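Local coordinates for protein fatty acid amide hydrolase (Candida albicans, PDB 6KVR) that probably hydrolyses fatty acid amides and other monocarboxylic acid amides to the carboxylate and ammonium, as a member of the amidase signature family, at residues G232-E237 with G256-P261; G148-I153 with E191-V196; S252-S257 with V292-G297. All coordinates share one frame; numbering follows the deposited sequence.

Contact 1. Residues G232-E237 with G256-P261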
loop_
_atom_site.group_PDB
_atom_site.type_symbol
_atom_site.label_atom_id
_atom_site.label_comp_id
_atom_site.label_asym_id
_atom_site.label_seq_id
_atom_site.Cartn_x
_atom_site.Cartn_y
_atom_site.Cartn_z
ATOM N N GLY A 232 -9.363 24.565 2.848
ATOM C CA GLY A 232 -9.701 23.634 1.789
ATOM C C GLY A 232 -8.658 22.537 1.735
ATOM O O GLY A 232 -7.684 22.549 2.484
ATOM N N SER A 233 -8.861 21.593 0.818
ATOM C CA SER A 233 -9.960 21.589 -0.130
ATOM C C SER A 233 -11.294 21.080 0.439
ATOM O O SER A 233 -12.308 21.165 -0.237
ATOM C CB SER A 233 -9.589 20.750 -1.370
ATOM O OG SER A 233 -9.600 19.354 -1.096
ATOM N N SER A 234 -11.314 20.554 1.667
ATOM C CA SER A 234 -12.587 20.265 2.334
ATOM C C SER A 234 -13.127 21.550 2.980
ATOM O O SER A 234 -13.255 21.672 4.194
ATOM C CB SER A 234 -12.434 19.134 3.352
ATOM O OG SER A 234 -11.626 18.071 2.867
ATOM N N SER A 235 -13.437 22.536 2.132
ATOM C CA SER A 235 -13.708 23.884 2.629
ATOM C C SER A 235 -15.002 23.951 3.434
ATOM O O SER A 235 -15.020 24.455 4.567
ATOM C CB SER A 235 -13.782 24.869 1.467
ATOM O OG SER A 235 -12.771 24.589 0.529
ATOM N N GLY A 236 -16.104 23.481 2.845
ATOM C CA GLY A 236 -17.385 23.550 3.521
ATOM C C GLY A 236 -17.451 22.662 4.740
ATOM O O GLY A 236 -18.203 22.951 5.673
ATOM N N GLU A 237 -16.681 21.566 4.753
ATOM C CA GLU A 237 -16.644 20.713 5.941
ATOM C C GLU A 237 -16.102 21.470 7.151
ATOM O O GLU A 237 -16.679 21.409 8.236
ATOM C CB GLU A 237 -15.827 19.443 5.675
ATOM C CG GLU A 237 -16.501 18.539 4.643
ATOM C CD GLU A 237 -17.890 18.124 5.101
ATOM O OE1 GLU A 237 -18.083 17.970 6.330
ATOM O OE2 GLU A 237 -18.800 18.010 4.255
ATOM N N GLY A 256 -3.153 18.402 2.743
ATOM C CA GLY A 256 -3.621 19.050 3.960
ATOM C C GLY A 256 -5.105 19.362 3.987
ATOM O O GLY A 256 -5.568 20.105 4.855
ATOM N N SER A 257 -5.871 18.789 3.059
ATOM C CA SER A 257 -7.251 19.214 2.855
ATOM C C SER A 257 -8.227 18.739 3.944
ATOM O O SER A 257 -9.396 19.112 3.860
ATOM C CB SER A 257 -7.735 18.752 1.476
ATOM O OG SER A 257 -6.829 19.187 0.464
ATOM N N ILE A 258 -7.826 17.935 4.928
ATOM C CA ILE A 258 -8.631 17.740 6.146
ATOM C C ILE A 258 -8.104 18.590 7.288
ATOM O O ILE A 258 -8.853 19.325 7.936
ATOM C CB ILE A 258 -8.675 16.255 6.567
ATOM C CG1 ILE A 258 -9.512 15.410 5.609
ATOM C CG2 ILE A 258 -9.236 16.136 7.983
ATOM C CD1 ILE A 258 -9.363 13.909 5.862
ATOM N N ARG A 259 -6.801 18.509 7.536
ATOM C CA ARG A 259 -6.221 19.143 8.714
ATOM C C ARG A 259 -6.282 20.662 8.650
ATOM O O ARG A 259 -6.559 21.303 9.667
ATOM C CB ARG A 259 -4.806 18.635 8.871
ATOM C CG ARG A 259 -4.929 17.152 8.809
ATOM C CD ARG A 259 -3.763 16.413 9.246
ATOM N NE ARG A 259 -2.514 16.808 8.634
ATOM C CZ ARG A 259 -2.210 16.701 7.353
ATOM N NH1 ARG A 259 -3.107 16.354 6.460
ATOM N NH2 ARG A 259 -0.954 16.904 6.976
ATOM N N ALA A 260 -6.036 21.264 7.469
ATOM C CA ALA A 260 -6.043 22.728 7.399
ATOM C C ALA A 260 -7.427 23.312 7.638
ATOM O O ALA A 260 -7.552 24.185 8.518
ATOM C CB ALA A 260 -5.447 23.212 6.073
ATOM N N PRO A 261 -8.496 22.896 6.931
ATOM C CA PRO A 261 -9.822 23.454 7.254
ATOM C C PRO A 261 -10.210 23.253 8.708
ATOM O O PRO A 261 -10.805 24.156 9.317
ATOM C CB PRO A 261 -10.776 22.704 6.313
ATOM C CG PRO A 261 -9.901 22.064 5.273
ATOM C CD PRO A 261 -8.566 21.872 5.861
#

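Contact 2. Residues G148-I153 with E191-V196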
loop_
_atom_site.group_PDB
_atom_site.type_symbol
_atom_site.label_atom_id
_atom_site.label_comp_id
_atom_site.label_asym_id
_atom_site.label_seq_id
_atom_site.Cartn_x
_atom_site.Cartn_y
_atom_site.Cartn_z
ATOM N N GLY A 148 -27.514 0.609 13.488
ATOM C CA GLY A 148 -26.075 0.522 13.610
ATOM C C GLY A 148 -25.572 1.672 14.460
ATOM O O GLY A 148 -26.363 2.480 14.950
ATOM N N PRO A 149 -24.250 1.783 14.636
ATOM C CA PRO A 149 -23.708 2.731 15.631
ATOM C C PRO A 149 -23.800 4.200 15.246
ATOM O O PRO A 149 -23.472 5.047 16.087
ATOM C CB PRO A 149 -22.242 2.304 15.759
ATOM C CG PRO A 149 -21.939 1.632 14.478
ATOM C CD PRO A 149 -23.200 0.942 14.040
ATOM N N LEU A 150 -24.202 4.539 14.018
ATOM C CA LEU A 150 -24.383 5.932 13.620
ATOM C C LEU A 150 -25.851 6.259 13.383
ATOM O O LEU A 150 -26.167 7.244 12.708
ATOM C CB LEU A 150 -23.559 6.249 12.367
ATOM C CG LEU A 150 -22.032 6.126 12.479
ATOM C CD1 LEU A 150 -21.376 6.490 11.161
ATOM C CD2 LEU A 150 -21.473 6.992 13.606
ATOM N N HIS A 151 -26.748 5.428 13.912
ATOM C CA HIS A 151 -28.182 5.565 13.706
ATOM C C HIS A 151 -28.645 6.963 14.094
ATOM O O HIS A 151 -28.517 7.374 15.254
ATOM C CB HIS A 151 -28.906 4.495 14.536
ATOM C CG HIS A 151 -30.402 4.539 14.434
ATOM N ND1 HIS A 151 -31.131 3.564 13.788
ATOM C CD2 HIS A 151 -31.307 5.419 14.927
ATOM C CE1 HIS A 151 -32.419 3.852 13.866
ATOM N NE2 HIS A 151 -32.552 4.973 14.553
ATOM N N GLY A 152 -29.142 7.702 13.107
ATOM C CA GLY A 152 -29.692 9.019 13.341
ATOM C C GLY A 152 -28.693 10.147 13.436
ATOM O O GLY A 152 -29.088 11.260 13.791
ATOM N N ILE A 153 -27.419 9.918 13.127
ATOM C CA ILE A 153 -26.372 10.912 13.311
ATOM C C ILE A 153 -26.251 11.720 11.992
ATOM O O ILE A 153 -25.881 11.118 10.975
ATOM C CB ILE A 153 -25.039 10.266 13.702
ATOM C CG1 ILE A 153 -25.159 9.660 15.098
ATOM C CG2 ILE A 153 -23.923 11.286 13.739
ATOM C CD1 ILE A 153 -25.719 10.643 16.145
ATOM N N GLU A 191 -24.214 5.248 5.432
ATOM C CA GLU A 191 -25.652 5.002 5.418
ATOM C C GLU A 191 -25.996 3.664 6.065
ATOM O O GLU A 191 -26.902 3.583 6.899
ATOM C CB GLU A 191 -26.180 5.048 3.986
ATOM C CG GLU A 191 -27.679 4.909 3.891
ATOM C CD GLU A 191 -28.162 4.789 2.452
ATOM O OE1 GLU A 191 -29.368 5.043 2.205
ATOM O OE2 GLU A 191 -27.361 4.422 1.571
ATOM N N LYS A 192 -25.294 2.592 5.683
ATOM C CA LYS A 192 -25.567 1.290 6.298
ATOM C C LYS A 192 -25.386 1.333 7.816
ATOM O O LYS A 192 -26.125 0.676 8.553
ATOM C CB LYS A 192 -24.676 0.208 5.677
ATOM C CG LYS A 192 -24.950 -0.029 4.183
ATOM C CD LYS A 192 -24.068 -1.130 3.581
ATOM C CE LYS A 192 -24.323 -1.283 2.077
ATOM N NZ LYS A 192 -23.268 -2.113 1.399
ATOM N N LEU A 193 -24.424 2.116 8.306
ATOM C CA LEU A 193 -24.235 2.284 9.740
ATOM C C LEU A 193 -25.318 3.156 10.389
ATOM O O LEU A 193 -25.368 3.244 11.627
ATOM C CB LEU A 193 -22.851 2.878 10.010
ATOM C CG LEU A 193 -21.649 1.991 9.642
ATOM C CD1 LEU A 193 -20.347 2.785 9.696
ATOM C CD2 LEU A 193 -21.561 0.789 10.570
ATOM N N GLY A 194 -26.166 3.809 9.596
ATOM C CA GLY A 194 -27.296 4.546 10.119
ATOM C C GLY A 194 -27.246 6.049 9.964
ATOM O O GLY A 194 -28.181 6.720 10.423
ATOM N N ALA A 195 -26.224 6.610 9.319
ATOM C CA ALA A 195 -26.091 8.063 9.289
ATOM C C ALA A 195 -27.195 8.698 8.444
ATOM O O ALA A 195 -27.828 8.048 7.614
ATOM C CB ALA A 195 -24.722 8.466 8.754
ATOM N N VAL A 196 -27.420 9.992 8.666
ATOM C CA VAL A 196 -28.448 10.752 7.961
ATOM C C VAL A 196 -27.758 11.848 7.160
ATOM O O VAL A 196 -26.912 12.573 7.699
ATOM C CB VAL A 196 -29.481 11.361 8.933
ATOM C CG1 VAL A 196 -30.495 12.200 8.173
ATOM C CG2 VAL A 196 -30.185 10.267 9.758
#

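Contact 3. Residues S252-S257 with V292-G297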
loop_
_atom_site.group_PDB
_atom_site.type_symbol
_atom_site.label_atom_id
_atom_site.label_comp_id
_atom_site.label_asym_id
_atom_site.label_seq_id
_atom_site.Cartn_x
_atom_site.Cartn_y
_atom_site.Cartn_z
ATOM N N SER A 252 -11.382 14.740 2.500
ATOM C CA SER A 252 -10.266 14.014 1.928
ATOM C C SER A 252 -9.029 14.891 2.063
ATOM O O SER A 252 -9.129 16.106 2.265
ATOM C CB SER A 252 -10.523 13.658 0.461
ATOM O OG SER A 252 -10.608 14.847 -0.313
ATOM N N ASP A 253 -7.854 14.270 1.962
ATOM C CA ASP A 253 -6.616 14.955 2.347
ATOM C C ASP A 253 -5.483 14.391 1.494
ATOM O O ASP A 253 -5.047 13.250 1.663
ATOM C CB ASP A 253 -6.337 14.819 3.841
ATOM C CG ASP A 253 -5.212 15.759 4.345
ATOM O OD1 ASP A 253 -4.094 15.744 3.773
ATOM O OD2 ASP A 253 -5.437 16.491 5.354
ATOM N N ILE A 254 -5.123 15.164 0.503
ATOM C CA ILE A 254 -3.806 15.217 -0.081
ATOM C C ILE A 254 -3.375 16.642 0.233
ATOM O O ILE A 254 -4.224 17.549 0.286
ATOM C CB ILE A 254 -3.882 14.921 -1.599
ATOM C CG1 ILE A 254 -2.740 14.019 -2.084
ATOM C CG2 ILE A 254 -3.961 16.202 -2.425
ATOM C CD1 ILE A 254 -2.899 13.538 -3.565
ATOM N N GLY A 255 -2.105 16.839 0.555
ATOM C CA GLY A 255 -1.620 18.198 0.815
ATOM C C GLY A 255 -2.122 18.905 2.066
ATOM O O GLY A 255 -1.564 19.964 2.419
ATOM N N GLY A 256 -3.153 18.402 2.743
ATOM C CA GLY A 256 -3.621 19.050 3.960
ATOM C C GLY A 256 -5.105 19.362 3.987
ATOM O O GLY A 256 -5.568 20.105 4.855
ATOM N N SER A 257 -5.871 18.789 3.059
ATOM C CA SER A 257 -7.251 19.214 2.855
ATOM C C SER A 257 -8.227 18.739 3.944
ATOM O O SER A 257 -9.396 19.112 3.860
ATOM C CB SER A 257 -7.735 18.752 1.476
ATOM O OG SER A 257 -6.829 19.187 0.464
ATOM N N VAL A 292 1.788 9.719 -4.046
ATOM C CA VAL A 292 1.310 10.295 -2.790
ATOM C C VAL A 292 -0.206 10.139 -2.776
ATOM O O VAL A 292 -0.947 11.031 -3.227
ATOM C CB VAL A 292 1.776 11.754 -2.601
ATOM C CG1 VAL A 292 1.446 12.646 -3.812
ATOM C CG2 VAL A 292 1.200 12.330 -1.319
ATOM N N PRO A 293 -0.712 9.006 -2.302
ATOM C CA PRO A 293 -2.152 8.752 -2.413
ATOM C C PRO A 293 -2.958 9.620 -1.458
ATOM O O PRO A 293 -2.530 9.926 -0.341
ATOM C CB PRO A 293 -2.283 7.258 -2.071
ATOM C CG PRO A 293 -1.052 6.909 -1.323
ATOM C CD PRO A 293 0.032 7.840 -1.795
ATOM N N ALA A 294 -4.127 10.031 -1.933
ATOM C CA ALA A 294 -5.081 10.765 -1.132
ATOM C C ALA A 294 -5.659 9.866 -0.043
ATOM O O ALA A 294 -5.461 8.651 -0.019
ATOM C CB ALA A 294 -6.202 11.316 -2.008
ATOM N N VAL A 295 -6.397 10.488 0.867
ATOM C CA VAL A 295 -6.905 9.819 2.051
ATOM C C VAL A 295 -8.214 10.496 2.411
ATOM O O VAL A 295 -8.409 11.682 2.142
ATOM C CB VAL A 295 -5.847 9.898 3.179
ATOM C CG1 VAL A 295 -6.366 10.641 4.408
ATOM C CG2 VAL A 295 -5.304 8.535 3.511
ATOM N N ALA A 296 -9.136 9.737 2.982
ATOM C CA ALA A 296 -10.387 10.295 3.455
ATOM C C ALA A 296 -10.444 10.139 4.968
ATOM O O ALA A 296 -9.808 9.251 5.536
ATOM C CB ALA A 296 -11.584 9.606 2.791
ATOM N N GLY A 297 -11.195 11.004 5.633
ATOM C CA GLY A 297 -11.264 10.914 7.073
ATOM C C GLY A 297 -12.228 11.896 7.705
ATOM O O GLY A 297 -12.786 12.768 7.039
HETATM O O HOH W 1 -2.674 11.800 1.820
#

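Contact 1. Residues G232-E237 with G256-P261
Ser234 and Ser257 both carry OG anti to the carbonyl carbon, beside the backbone N (chi1 -42° and -53°), while Ser233 holds OG between the N and the carbonyl carbon (chi1 74°). These torsions bring Ser233 OG to Ser257 OG, and Ser234 OG to Ser257 O. The carbonyl oxygen of Ser257 takes two bonds from Ser234. The hydroxyl donates from above the carbonyl plane, with Ser234 OG to Ser257 O at 2.7 Å. The backbone N-H reaches a lone pair in that plane, with Ser234 N to Ser257 O at 3.3 Å. Ser233 OG faces Ser257 OG at 3.2 Å, a weak bond whose proton is not settled, because Ile254 O is also within reach. The peptide bond before Ser233 is cis, as in the catalytic site of amidase signature enzymes. Beside the serines, Pro261 packs CG against Gly232 N (3.5 Å), and its CB and CG also touch Ser234 O. Ser233 OG is also hydrogen-bonded to Lys158 NZ. This links Lys158, Ser233 and Ser257, consistent with the Ser-cisSer-Lys triad of the family. Ser257 is the predicted acyl-ester nucleophile, and proton transfer through Ser233 to Lys158 would fit, although the Ser257-Ser233 link is weak.

Contact 2. Residues G148-I153 with E191-V196
Gly194 O is gripped by two groups. Gly152 N donates to Gly194 O at 3.0 Å from above the carbonyl plane, and Arg136 NE of helix 126-143 binds the same oxygen. His151 CA adds a CA-H...O contact to Gly194 O at 3.5 Å. One residue back, Leu193 O accepts from Leu150 N at 3.0 Å, the donor tilted 34° from the carbonyl plane. Farther on, the direction of donation reverses: Val196 N gives a nearly straight bond to Ile153 O, 3.0 Å long with an N-H...O angle of 168°. Two beta turns shape the loop, type I from Gly148 to His151 and type II from Leu150 to Ile153. Facing them, Gly194, with positive phi, forms a Schellman motif after helix 185-192. Gly194 CA and His151 CA are 3.8 Å apart, and the two backbones meet directly. Apolar side chains cover one flank. Leu193 forks around its neighbours: Leu193 CD2 lies 3.8 Å from Pro149 CD and close to Pro149 CG, while Leu193 CD1 and CB meet Leu150 CD1. Leu193 CG is anti to the carbonyl carbon (chi1 -66°), which turns the fork to that flank. At the far end, Val196 CG2 rests on Gly152 CA at 3.8 Å. Helix 303-317 packs on Pro149, Leu150 and Leu193.

Contact 3. Residues S252-S257 with V292-G297
Ile254 runs alongside the 292-294 backbone. From CB, its side chain reaches out along these residues. Ile254 CG1 passes Ala294 CA and comes 4.4 Å from Val292 CG2. At the tip, Ile254 CD1 lies 3.2 Å from Val292 O and 4.3 Å from Ala294 CB. The outstretched form of the side chain, with CD1 anti to CA (chi2 172°), carries the tip this far. Beside it the two backbones run antiparallel. Asp253 N donates to Val295 O at 2.7 Å, a bent bond of 137° whose donor lies close to the carbonyl plane. Ser252 CA adds a CA-H...O contact to the same oxygen. Ser252 and Ala296 form a non-hydrogen-bonded pair with CA atoms 4.0 Å apart, their side chains on one face of the sheet. Where the strands part, a water bridges them, donating to Asp253 O at 2.8 Å and to Pro293 O. Ser252 OG is hydrogen-bonded to Lys158 NZ of the predicted charge relay. Asp253 sends its carboxylate away from strand 295-300, toward Arg259. Gly256 N makes a weak bond to Asp253 OD1, and Gly255 and Gly256 belong to the predicted substrate site. The contact joins strands 248-253 and 295-300, neighbours in the mixed central sheet. Strand 268-271 lies beyond 295-300, and helix 385-397 packs on Val292.

Contacts 1 and 3 share Gly256 and Ser257, and their centres lie 9 Å apart. The Asp253 carboxylate joins them: Asp253 OD2 is 2.6 Å from Arg259 NH1 in a salt bridge and 2.8 Å from Ile258 N in a probable hydrogen bond. It thus ties residue 253 of contact 3 to residues 258 and 259 of contact 1. Both contacts border Lys158, through Ser233 and Ser252, so together they frame the predicted catalytic site. Contact 2 is separate, 23 Å from contact 1 and 24 Å from contact 3 between centres. It lies away from the annotated sites, yet its 148-153 loop leads into strand 155-158, which carries Lys158.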